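Local coordinates for protein cathepsin L Propeptide (Toxoplasma gondii, PDB 3F75) that is the inhibitory propeptide of a papain-family cathepsin, a small, mainly helical I29-type domain modelled together with another protein chain, at residues S26-M31 with A47-N52; K34-E39 with F73-R78. All coordinates share one frame; numbering follows the deposited sequence.

Contact 1: S26-M31 with A47-N52; sequences SSFQAM and AIFKNN
Both Phe28 and Phe49 set CG anti to their own backbone N, with chi1 of 171° and 172°, and this matched choice sends the two rings off their helices into the same interhelical gap. Their CA atoms are 8.9 Å apart, too far for backbone contact, and the aromatic side chains span the separation. They do not meet end on: each slides past the other in the opposite direction, so that the outer part of Phe49 lies against the inner part of Phe28. The atom distances bear this out. Phe49 CE1 sits 3.6 Å from Phe28 CG and also 3.6 Å from Phe28 CB, while Phe49 CZ is 3.9 Å from Phe28 CB. Phe49 CD1 lies over one face of the Phe28 ring, displaced toward the rim, with its shortest approach of 3.8 Å to Phe28 CG. With ring centroids 4.9 Å apart and planes inclined at 41°, the pair is oblique, neither a parallel stack nor a T-shaped one. Only phenylalanine side-chain carbons touch across the segments and no hydrogen bond joins them, so the interaction is apolar; both phenylalanines are buried. Two more rings of helix 18-32 join the cluster: Phe25 meets the Phe49 ring and Tyr32 meets the Phe28 ring. Lys34 and Tyr36 from the following loop also touch Phe28, and Met70 packs on Phe49. A salt bridge from Lys50 NZ to Glu18 OE2 joins the same two helices. The spacing of Phe49 and Asn52 on helix 39-60 fits the F and first N of the ERFNIN pattern of cathepsin L-like propeptides, and Phe49 would be its phenylalanine, packed into the aromatic core between the first two helices of the I29 fold.

Contact 2: K34-E39 with F73-R78; sequences KSYATE and FGDLSR. With EDO (1,2-ethanediol), chain F.
Asp75 receives Tyr36 and Lys34 from the loop between the first two helices; with Asn71 and Phe73 it fits the spacing of the GNFD motif of I29 propeptides. Its OD2 accepts two hydrogen bonds. Tyr36 OH donates one at 2.6 Å, reaching OD2 on the anti side and 32° out of the carboxylate plane, with OD2 lying at the edge of the tyrosine ring. A 1,2-ethanediol, probably from the crystallisation liquor, supplies the other through its O2. The second carboxylate oxygen, OD1, has a long salt bridge of 3.6 Å to Lys34 NZ. The lysine chain bends at chi2 (-89°) and then runs extended, which carries the ammonium to the carboxylate. There NZ also donates to His72 O and, over 3.0 Å, to O1 of the ethanediol, so a ligand hydroxyl and a backbone carbonyl share it with Asp75. These nearby donors would be expected to stabilise the carboxylate as an anion. Arg45 NH1 of helix 39-60 binds the backbone Asp75 O. Asp75 itself lies in the type I turn from Phe73 to Leu76, which is closed by a 3.1 Å hydrogen bond from Leu76 N to Phe73 O.

Overall arrangement
From the N terminus the segments come in the order 26-31, 34-39, 47-52, 73-78, so the two contacts alternate along the chain and their loops cross. Contact 1 closes the loop between the crossed helices 18-32 and 39-60 over 15 intervening residues. Contact 2 closes a longer loop of 33 residues, tying the connection between these helices to the stretch between strand 66-68 and helix 78-84. Their centres are 8 Å apart and they touch directly: probable hydrogen bonds run from Asn52 ND2 to Gly74 O at 2.7 Å and from Gln29 NE2 to Lys34 O at 2.9 Å, while Ile48 packs against Leu76.

Contact 1: S26-M31 with A47-N52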
ATOM      1  N   SER B  26     -13.211 -20.796 -13.472  1.00 21.95           N
ATOM      2  CA  SER B  26     -14.499 -20.204 -13.872  1.00 22.45           C
ATOM      3  C   SER B  26     -15.089 -19.343 -12.776  1.00 20.15           C
ATOM      4  O   SER B  26     -15.560 -18.257 -13.051  1.00 19.24           O
ATOM      5  CB  SER B  26     -15.508 -21.278 -14.273  1.00 23.38           C
ATOM      6  OG  SER B  26     -14.998 -22.024 -15.356  1.00 33.46           O
ATOM      7  N   SER B  27     -15.031 -19.824 -11.535  1.00 19.40           N
ATOM      8  CA  SER B  27     -15.447 -19.040 -10.387  1.00 19.55           C
ATOM      9  C   SER B  27     -14.610 -17.741 -10.238  1.00 20.04           C
ATOM     10  O   SER B  27     -15.145 -16.689  -9.884  1.00 18.15           O
ATOM     11  CB  SER B  27     -15.346 -19.884  -9.117  0.50 20.06           C
ATOM     12  OG  SER B  27     -15.845 -19.173  -8.010  0.50 18.09           O
ATOM     13  N   PHE B  28     -13.299 -17.847 -10.457  1.00 21.90           N
ATOM     14  CA  PHE B  28     -12.384 -16.708 -10.443  1.00 19.87           C
ATOM     15  C   PHE B  28     -12.807 -15.704 -11.526  1.00 19.07           C
ATOM     16  O   PHE B  28     -12.889 -14.507 -11.262  1.00 21.34           O
ATOM     17  CB  PHE B  28     -10.936 -17.196 -10.677  1.00 20.16           C
ATOM     18  CG  PHE B  28      -9.932 -16.092 -10.904  1.00 18.17           C
ATOM     19  CD1 PHE B  28      -9.404 -15.384  -9.841  1.00 16.76           C
ATOM     20  CD2 PHE B  28      -9.492 -15.790 -12.183  1.00 17.45           C
ATOM     21  CE1 PHE B  28      -8.455 -14.386 -10.037  1.00 18.24           C
ATOM     22  CE2 PHE B  28      -8.555 -14.778 -12.398  1.00 16.77           C
ATOM     23  CZ  PHE B  28      -8.033 -14.071 -11.321  1.00 18.33           C
ATOM     24  N   GLN B  29     -13.062 -16.191 -12.734  1.00 16.71           N
ATOM     25  CA  GLN B  29     -13.482 -15.327 -13.841  1.00 18.55           C
ATOM     26  C   GLN B  29     -14.789 -14.610 -13.508  1.00 19.57           C
ATOM     27  O   GLN B  29     -14.915 -13.412 -13.749  1.00 21.22           O
ATOM     28  CB  GLN B  29     -13.652 -16.127 -15.137  1.00 16.51           C
ATOM     29  CG  GLN B  29     -12.348 -16.525 -15.798  1.00 18.68           C
ATOM     30  CD  GLN B  29     -12.529 -16.911 -17.256  1.00 20.27           C
ATOM     31  OE1 GLN B  29     -12.580 -18.089 -17.577  1.00 25.55           O
ATOM     32  NE2 GLN B  29     -12.624 -15.921 -18.140  1.00 20.90           N
ATOM     33  N   ALA B  30     -15.744 -15.342 -12.933  1.00 16.85           N
ATOM     34  CA  ALA B  30     -17.034 -14.776 -12.567  1.00 17.98           C
ATOM     35  C   ALA B  30     -16.891 -13.767 -11.450  1.00 19.27           C
ATOM     36  O   ALA B  30     -17.432 -12.669 -11.521  1.00 20.73           O
ATOM     37  CB  ALA B  30     -18.023 -15.891 -12.138  1.00 16.63           C
ATOM     38  N   MET B  31     -16.166 -14.155 -10.406  1.00 19.97           N
ATOM     39  CA  MET B  31     -16.033 -13.314  -9.241  1.00 20.89           C
ATOM     40  C   MET B  31     -15.344 -11.993  -9.596  1.00 19.77           C
ATOM     41  O   MET B  31     -15.757 -10.941  -9.121  1.00 19.03           O
ATOM     42  CB  MET B  31     -15.244 -14.046  -8.154  1.00 21.17           C
ATOM     43  CG  MET B  31     -15.151 -13.270  -6.856  1.00 29.69           C
ATOM     44  SD  MET B  31     -14.382 -14.286  -5.602  1.00 39.94           S
ATOM     45  CE  MET B  31     -15.636 -15.558  -5.382  1.00 40.61           C
ATOM     46  N   ALA B  47      -2.987 -21.084 -16.653  1.00 12.16           N
ATOM     47  CA  ALA B  47      -1.781 -21.730 -16.141  1.00 13.89           C
ATOM     48  C   ALA B  47      -1.209 -20.959 -14.951  1.00 12.22           C
ATOM     49  O   ALA B  47      -0.838 -21.566 -13.943  1.00 14.31           O
ATOM     50  CB  ALA B  47      -0.728 -21.885 -17.242  1.00 12.34           C
ATOM     51  N   ILE B  48      -1.168 -19.632 -15.053  1.00 14.64           N
ATOM     52  CA  ILE B  48      -0.678 -18.781 -13.951  1.00 13.77           C
ATOM     53  C   ILE B  48      -1.586 -18.906 -12.732  1.00 16.52           C
ATOM     54  O   ILE B  48      -1.106 -19.063 -11.601  1.00 15.35           O
ATOM     55  CB  ILE B  48      -0.552 -17.305 -14.371  1.00 12.97           C
ATOM     56  CG1 ILE B  48       0.520 -17.174 -15.447  1.00 12.87           C
ATOM     57  CG2 ILE B  48      -0.209 -16.399 -13.160  1.00 12.22           C
ATOM     58  CD1 ILE B  48       0.580 -15.793 -16.138  1.00 16.11           C
ATOM     59  N   PHE B  49      -2.893 -18.849 -12.978  1.00 15.45           N
ATOM     60  CA  PHE B  49      -3.902 -19.040 -11.935  1.00 17.64           C
ATOM     61  C   PHE B  49      -3.733 -20.367 -11.193  1.00 16.26           C
ATOM     62  O   PHE B  49      -3.721 -20.397  -9.958  1.00 16.82           O
ATOM     63  CB  PHE B  49      -5.322 -18.953 -12.519  1.00 17.27           C
ATOM     64  CG  PHE B  49      -6.401 -19.328 -11.529  1.00 13.96           C
ATOM     65  CD1 PHE B  49      -6.884 -18.400 -10.625  1.00 15.43           C
ATOM     66  CD2 PHE B  49      -6.929 -20.620 -11.503  1.00 15.53           C
ATOM     67  CE1 PHE B  49      -7.862 -18.746  -9.708  1.00 17.23           C
ATOM     68  CE2 PHE B  49      -7.899 -20.965 -10.601  1.00 14.32           C
ATOM     69  CZ  PHE B  49      -8.373 -20.033  -9.698  1.00 16.29           C
ATOM     70  N   LYS B  50      -3.597 -21.455 -11.941  1.00 15.76           N
ATOM     71  CA  LYS B  50      -3.388 -22.762 -11.335  1.00 15.62           C
ATOM     72  C   LYS B  50      -2.137 -22.772 -10.465  1.00 15.74           C
ATOM     73  O   LYS B  50      -2.167 -23.250  -9.334  1.00 15.51           O
ATOM     74  CB  LYS B  50      -3.259 -23.847 -12.401  1.00 17.27           C
ATOM     75  CG  LYS B  50      -4.558 -24.161 -13.095  1.00 18.91           C
ATOM     76  CD  LYS B  50      -4.483 -25.497 -13.815  1.00 25.35           C
ATOM     77  CE  LYS B  50      -3.623 -25.451 -15.065  1.00 26.91           C
ATOM     78  NZ  LYS B  50      -3.535 -26.819 -15.667  1.00 28.31           N
ATOM     79  N   ASN B  51      -1.045 -22.234 -10.992  1.00 12.62           N
ATOM     80  CA  ASN B  51       0.195 -22.178 -10.233  1.00 14.35           C
ATOM     81  C   ASN B  51       0.051 -21.394  -8.935  1.00 15.32           C
ATOM     82  O   ASN B  51       0.524 -21.846  -7.875  1.00 14.04           O
ATOM     83  CB  ASN B  51       1.328 -21.594 -11.074  1.00 17.03           C
ATOM     84  CG  ASN B  51       1.873 -22.595 -12.096  1.00 23.86           C
ATOM     85  OD1 ASN B  51       1.684 -23.813 -11.968  1.00 25.90           O
ATOM     86  ND2 ASN B  51       2.550 -22.081 -13.115  1.00 22.35           N
ATOM     87  N   ASN B  52      -0.617 -20.246  -9.008  1.00 13.21           N
ATOM     88  CA  ASN B  52      -0.874 -19.434  -7.806  1.00 14.70           C
ATOM     89  C   ASN B  52      -1.805 -20.130  -6.809  1.00 14.76           C
ATOM     90  O   ASN B  52      -1.601 -20.062  -5.590  1.00 14.89           O
ATOM     91  CB  ASN B  52      -1.484 -18.084  -8.172  1.00 15.01           C
ATOM     92  CG  ASN B  52      -0.523 -17.170  -8.890  1.00 17.50           C
ATOM     93  OD1 ASN B  52       0.703 -17.260  -8.712  1.00 14.47           O
ATOM     94  ND2 ASN B  52      -1.077 -16.256  -9.706  1.00 10.95           N
TER

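Contact 2: K34-E39 with F73-R78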
ATOM      1  N   LYS B  34     -13.159 -11.349 -14.961  1.00 17.04           N
ATOM      2  CA  LYS B  34     -11.984 -11.486 -15.796  1.00 18.26           C
ATOM      3  C   LYS B  34     -12.371 -12.165 -17.100  1.00 16.42           C
ATOM      4  O   LYS B  34     -12.932 -13.266 -17.094  1.00 15.69           O
ATOM      5  CB  LYS B  34     -10.912 -12.326 -15.110  1.00 20.58           C
ATOM      6  CG  LYS B  34     -10.471 -11.804 -13.755  1.00 23.07           C
ATOM      7  CD  LYS B  34      -9.344 -10.850 -13.881  1.00 27.80           C
ATOM      8  CE  LYS B  34      -8.800 -10.432 -12.522  1.00 29.49           C
ATOM      9  NZ  LYS B  34      -7.668  -9.490 -12.732  1.00 33.45           N
ATOM     10  N   SER B  35     -12.056 -11.495 -18.202  1.00 15.19           N
ATOM     11  CA  SER B  35     -12.237 -12.030 -19.544  1.00 15.09           C
ATOM     12  C   SER B  35     -10.949 -11.857 -20.330  1.00 15.22           C
ATOM     13  O   SER B  35     -10.087 -11.055 -19.960  1.00 18.12           O
ATOM     14  CB  SER B  35     -13.392 -11.308 -20.257  1.00 13.36           C
ATOM     15  OG  SER B  35     -13.120  -9.921 -20.402  1.00 17.30           O
ATOM     16  N   TYR B  36     -10.818 -12.611 -21.415  1.00 12.88           N
ATOM     17  CA  TYR B  36      -9.592 -12.625 -22.170  1.00 14.13           C
ATOM     18  C   TYR B  36      -9.855 -12.547 -23.663  1.00 13.20           C
ATOM     19  O   TYR B  36     -10.643 -13.331 -24.208  1.00 13.83           O
ATOM     20  CB  TYR B  36      -8.776 -13.872 -21.823  1.00 15.56           C
ATOM     21  CG  TYR B  36      -8.570 -13.997 -20.326  1.00 14.93           C
ATOM     22  CD1 TYR B  36      -7.638 -13.208 -19.667  1.00 13.69           C
ATOM     23  CD2 TYR B  36      -9.335 -14.878 -19.570  1.00 15.94           C
ATOM     24  CE1 TYR B  36      -7.464 -13.303 -18.285  1.00 12.10           C
ATOM     25  CE2 TYR B  36      -9.180 -14.977 -18.182  1.00 13.72           C
ATOM     26  CZ  TYR B  36      -8.245 -14.198 -17.546  1.00 15.10           C
ATOM     27  OH  TYR B  36      -8.085 -14.309 -16.180  1.00 17.40           O
ATOM     28  N   ALA B  37      -9.123 -11.632 -24.301  1.00 12.10           N
ATOM     29  CA  ALA B  37      -9.274 -11.287 -25.702  1.00 13.91           C
ATOM     30  C   ALA B  37      -8.779 -12.335 -26.713  1.00 13.84           C
ATOM     31  O   ALA B  37      -9.170 -12.287 -27.891  1.00 13.80           O
ATOM     32  CB  ALA B  37      -8.601  -9.917 -25.954  1.00 11.18           C
ATOM     33  N   THR B  38      -7.899 -13.246 -26.280  1.00 11.11           N
ATOM     34  CA  THR B  38      -7.463 -14.354 -27.126  1.00 12.53           C
ATOM     35  C   THR B  38      -7.469 -15.660 -26.350  1.00 15.41           C
ATOM     36  O   THR B  38      -7.310 -15.660 -25.131  1.00 15.85           O
ATOM     37  CB  THR B  38      -6.041 -14.163 -27.655  1.00 11.61           C
ATOM     38  OG1 THR B  38      -5.101 -14.278 -26.574  1.00 11.56           O
ATOM     39  CG2 THR B  38      -5.876 -12.800 -28.334  1.00 10.10           C
ATOM     40  N   GLU B  39      -7.617 -16.776 -27.059  1.00 13.41           N
ATOM     41  CA  GLU B  39      -7.553 -18.082 -26.416  1.00 16.66           C
ATOM     42  C   GLU B  39      -6.139 -18.329 -25.870  1.00 16.49           C
ATOM     43  O   GLU B  39      -5.994 -18.968 -24.828  1.00 15.55           O
ATOM     44  CB  GLU B  39      -7.990 -19.201 -27.369  1.00 17.93           C
ATOM     45  CG  GLU B  39      -8.260 -20.594 -26.696  1.00 21.36           C
ATOM     46  CD  GLU B  39      -9.285 -20.584 -25.545  1.00 25.39           C
ATOM     47  OE1 GLU B  39     -10.247 -19.787 -25.557  1.00 26.69           O
ATOM     48  OE2 GLU B  39      -9.122 -21.398 -24.607  1.00 33.50           O
ATOM     49  N   PHE B  73      -5.440 -10.424  -8.075  1.00 12.54           N
ATOM     50  CA  PHE B  73      -4.132 -10.617  -8.718  1.00 13.03           C
ATOM     51  C   PHE B  73      -3.870 -12.079  -9.071  1.00 13.25           C
ATOM     52  O   PHE B  73      -2.752 -12.428  -9.484  1.00 14.51           O
ATOM     53  CB  PHE B  73      -3.005 -10.171  -7.792  1.00 16.25           C
ATOM     54  CG  PHE B  73      -3.156  -8.779  -7.272  1.00 14.17           C
ATOM     55  CD1 PHE B  73      -3.244  -7.706  -8.150  1.00 15.70           C
ATOM     56  CD2 PHE B  73      -3.136  -8.526  -5.914  1.00 12.50           C
ATOM     57  CE1 PHE B  73      -3.360  -6.414  -7.690  1.00 19.11           C
ATOM     58  CE2 PHE B  73      -3.240  -7.206  -5.436  1.00 14.80           C
ATOM     59  CZ  PHE B  73      -3.358  -6.162  -6.323  1.00 20.12           C
ATOM     60  N   GLY B  74      -4.892 -12.926  -8.936  1.00 15.21           N
ATOM     61  CA  GLY B  74      -4.745 -14.389  -9.094  1.00 15.03           C
ATOM     62  C   GLY B  74      -4.209 -14.907 -10.422  1.00 15.38           C
ATOM     63  O   GLY B  74      -3.637 -15.992 -10.487  1.00 17.31           O
ATOM     64  N   ASP B  75      -4.402 -14.147 -11.487  1.00 14.97           N
ATOM     65  CA  ASP B  75      -3.940 -14.555 -12.820  1.00 13.43           C
ATOM     66  C   ASP B  75      -2.691 -13.805 -13.289  1.00 14.54           C
ATOM     67  O   ASP B  75      -2.383 -13.814 -14.483  1.00 12.07           O
ATOM     68  CB  ASP B  75      -5.090 -14.455 -13.852  1.00 13.51           C
ATOM     69  CG  ASP B  75      -5.605 -13.026 -14.059  1.00 18.52           C
ATOM     70  OD1 ASP B  75      -5.366 -12.155 -13.203  1.00 16.43           O
ATOM     71  OD2 ASP B  75      -6.272 -12.779 -15.095  1.00 19.81           O
ATOM     72  N   LEU B  76      -1.931 -13.230 -12.343  1.00 10.01           N
ATOM     73  CA  LEU B  76      -0.685 -12.525 -12.646  1.00 11.49           C
ATOM     74  C   LEU B  76       0.512 -13.264 -12.049  1.00 13.82           C
ATOM     75  O   LEU B  76       0.444 -13.800 -10.924  1.00 13.44           O
ATOM     76  CB  LEU B  76      -0.695 -11.115 -12.058  1.00  9.10           C
ATOM     77  CG  LEU B  76      -1.904 -10.246 -12.366  1.00 13.00           C
ATOM     78  CD1 LEU B  76      -1.849  -8.956 -11.585  1.00 11.48           C
ATOM     79  CD2 LEU B  76      -2.012  -9.967 -13.880  1.00 14.81           C
ATOM     80  N   SER B  77       1.604 -13.273 -12.801  1.00 13.57           N
ATOM     81  CA  SER B  77       2.884 -13.771 -12.318  1.00 14.64           C
ATOM     82  C   SER B  77       3.547 -12.670 -11.521  1.00 17.01           C
ATOM     83  O   SER B  77       3.123 -11.504 -11.585  1.00 17.19           O
ATOM     84  CB  SER B  77       3.772 -14.122 -13.499  1.00 15.22           C
ATOM     85  OG  SER B  77       4.112 -12.943 -14.228  1.00 18.07           O
ATOM     86  N   ARG B  78       4.602 -13.021 -10.795  1.00 16.47           N
ATOM     87  CA  ARG B  78       5.339 -12.037 -10.017  1.00 15.42           C
ATOM     88  C   ARG B  78       5.835 -10.878 -10.885  1.00 14.92           C
ATOM     89  O   ARG B  78       5.715  -9.716 -10.500  1.00 15.40           O
ATOM     90  CB  ARG B  78       6.513 -12.682  -9.290  1.00 14.94           C
ATOM     91  CG  ARG B  78       7.435 -11.670  -8.635  1.00 15.43           C
ATOM     92  CD  ARG B  78       8.315 -12.297  -7.580  1.00 17.02           C
ATOM     93  NE  ARG B  78       9.292 -11.339  -7.065  1.00 16.69           N
ATOM     94  CZ  ARG B  78      10.267 -11.641  -6.204  1.00 15.59           C
ATOM     95  NH1 ARG B  78      10.416 -12.888  -5.752  1.00  8.90           N
ATOM     96  NH2 ARG B  78      11.121 -10.697  -5.807  1.00 14.29           N
TER
HETATM   97  C1  EDO F 202      -6.296  -8.093 -16.232  1.00 40.34           C
HETATM   98  O1  EDO F 202      -7.338  -7.970 -15.242  1.00 37.50           O
HETATM   99  C2  EDO F 202      -5.642  -9.473 -16.170  1.00 40.26           C
HETATM  100  O2  EDO F 202      -6.664 -10.463 -16.024  1.00 36.98           O